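Local coordinates for response regulator receiver modulated diguanylate cyclase with PAS/PAC sensor (Desulfovibrio desulfuricans subsp. desulfuricans str., PDB 3CG0), which forms cyclic di-GMP as a diguanylate cyclase, whose receiver domain, the part seen here, probably controls that output through phosphorylation, at the interface of chains A and B. Coordinates in Å, arbitrary orientation; residue numbers count along the deposited sequence, not the author numbering. Chains: chain A/B, Response regulator receiver modulated diguanylate cyclase with PAS/PAC sensor.

The interface of chains A and B. Residues chain A 92, 97, 108-110; chain B 62-63, 89-90, 92.
The carbonyl O of A:Leu109 accepts a nearly straight hydrogen bond (170° at H) from the backbone N of B:Thr89 at 2.9 Å. It belongs to a parallel bridge, in which strand 107-111 of chain A lies beside strand 85-90 of chain B and extends the sheet from one chain into the other. B:Thr89, the conserved switch Thr of receiver domains, divides its two branches between different neighbours. OG1 of B:Thr89 faces the backbone of A:Ala110, 3.4 Å from its CA, whereas CG2, anti to the carbonyl carbon, points towards the aromatic pair. CG2 of B:Thr89 meets the edge of the A:Phe97 ring in its plane, 3.9 Å from CE1, and also packs against CD1 of A:Tyr108, the switch aromatic. B:Ile62 reaches the same two rings from the loop after strand 57-61, next to the predicted phosphoacceptor B:Asp61: with CG1 anti to the backbone N (chi1 -161°), its CD1 comes to 3.6 Å from CE1 of A:Phe97. A:Gln92, though poorly ordered, buries the most surface here; its amide NE2 donates to the carbonyl O of B:Ser90 (3.1 Å) from above the carbonyl plane. The bent B:Met63 lays SD against CB of A:Gln92 at 3.5 Å. Segments traded between chains complete the receiver fold in this crystal, an alternate folding; the structure alone does not show whether full-length protein does this. The contact thereby joins switch Thr and switch aromatic across two chains.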
# COMPACT_ATOMS: atom_id res chain seq x y z
N GLN A 92 -2.62 4.11 1.19
CA GLN A 92 -2.50 3.60 2.58
C GLN A 92 -1.33 4.11 3.43
O GLN A 92 -0.30 3.45 3.59
CB GLN A 92 -2.68 2.06 2.68
CG GLN A 92 -1.79 1.17 1.82
CD GLN A 92 -1.93 -0.30 2.18
OE1 GLN A 92 -2.96 -0.73 2.73
NE2 GLN A 92 -0.91 -1.09 1.86
N PHE A 97 -3.48 3.59 9.60
CA PHE A 97 -3.16 2.55 10.58
C PHE A 97 -3.11 3.04 12.03
O PHE A 97 -3.19 2.23 12.96
CB PHE A 97 -1.87 1.81 10.21
CG PHE A 97 -2.01 0.94 8.99
CD1 PHE A 97 -2.70 -0.28 9.06
CD2 PHE A 97 -1.50 1.35 7.77
CE1 PHE A 97 -2.85 -1.07 7.93
CE2 PHE A 97 -1.65 0.56 6.63
CZ PHE A 97 -2.33 -0.65 6.71
N TYR A 108 -4.50 -7.87 10.50
CA TYR A 108 -4.54 -7.33 9.15
C TYR A 108 -4.04 -8.39 8.18
O TYR A 108 -3.01 -9.02 8.41
CB TYR A 108 -3.67 -6.07 9.02
CG TYR A 108 -3.94 -4.96 10.02
CD1 TYR A 108 -4.71 -3.85 9.66
CD2 TYR A 108 -3.38 -4.99 11.30
CE1 TYR A 108 -4.95 -2.83 10.57
CE2 TYR A 108 -3.61 -3.98 12.21
CZ TYR A 108 -4.40 -2.91 11.85
OH TYR A 108 -4.61 -1.91 12.76
N LEU A 109 -4.78 -8.57 7.09
CA LEU A 109 -4.42 -9.52 6.04
C LEU A 109 -4.31 -8.79 4.72
O LEU A 109 -5.25 -8.12 4.31
CB LEU A 109 -5.43 -10.66 5.94
CG LEU A 109 -5.54 -11.62 7.13
CD1 LEU A 109 -6.77 -12.48 7.02
CD2 LEU A 109 -4.27 -12.49 7.28
N ALA A 110 -3.16 -8.91 4.08
CA ALA A 110 -2.91 -8.27 2.79
C ALA A 110 -3.58 -9.02 1.65
O ALA A 110 -3.52 -10.25 1.60
CB ALA A 110 -1.40 -8.18 2.55
N ILE B 62 -9.86 -1.94 4.76
CA ILE B 62 -9.34 -0.76 5.48
C ILE B 62 -9.42 0.54 4.63
O ILE B 62 -9.54 1.64 5.17
CB ILE B 62 -7.91 -0.99 6.07
CG1 ILE B 62 -7.61 0.03 7.19
CG2 ILE B 62 -6.83 -0.95 5.00
CD1 ILE B 62 -6.36 -0.27 7.99
N MET B 63 -9.42 0.38 3.31
CA MET B 63 -9.37 1.49 2.36
C MET B 63 -10.73 1.89 1.78
O MET B 63 -10.79 2.68 0.83
CB MET B 63 -8.36 1.17 1.26
CG MET B 63 -6.90 1.06 1.74
SD MET B 63 -6.07 2.67 2.01
CE MET B 63 -6.52 3.10 3.66
N THR B 89 -6.11 -5.37 3.80
CA THR B 89 -5.26 -4.30 3.30
C THR B 89 -4.74 -4.67 1.91
O THR B 89 -5.00 -5.76 1.41
CB THR B 89 -4.08 -4.05 4.26
OG1 THR B 89 -3.22 -5.20 4.27
CG2 THR B 89 -4.57 -3.81 5.68
N SER B 90 -4.04 -3.75 1.26
CA SER B 90 -3.34 -4.06 0.02
C SER B 90 -1.91 -4.48 0.33
O SER B 90 -1.36 -4.09 1.37
CB SER B 90 -3.37 -2.85 -0.92
OG SER B 90 -4.69 -2.37 -1.09
N GLN B 92 0.83 -3.50 -1.11
CA GLN B 92 1.56 -2.53 -1.91
C GLN B 92 2.97 -2.24 -1.35
O GLN B 92 3.24 -1.16 -0.80
CB GLN B 92 0.74 -1.24 -2.05
CG GLN B 92 1.09 -0.39 -3.25
CD GLN B 92 0.13 0.77 -3.43
OE1 GLN B 92 -0.96 0.60 -3.97
NE2 GLN B 92 0.54 1.95 -2.98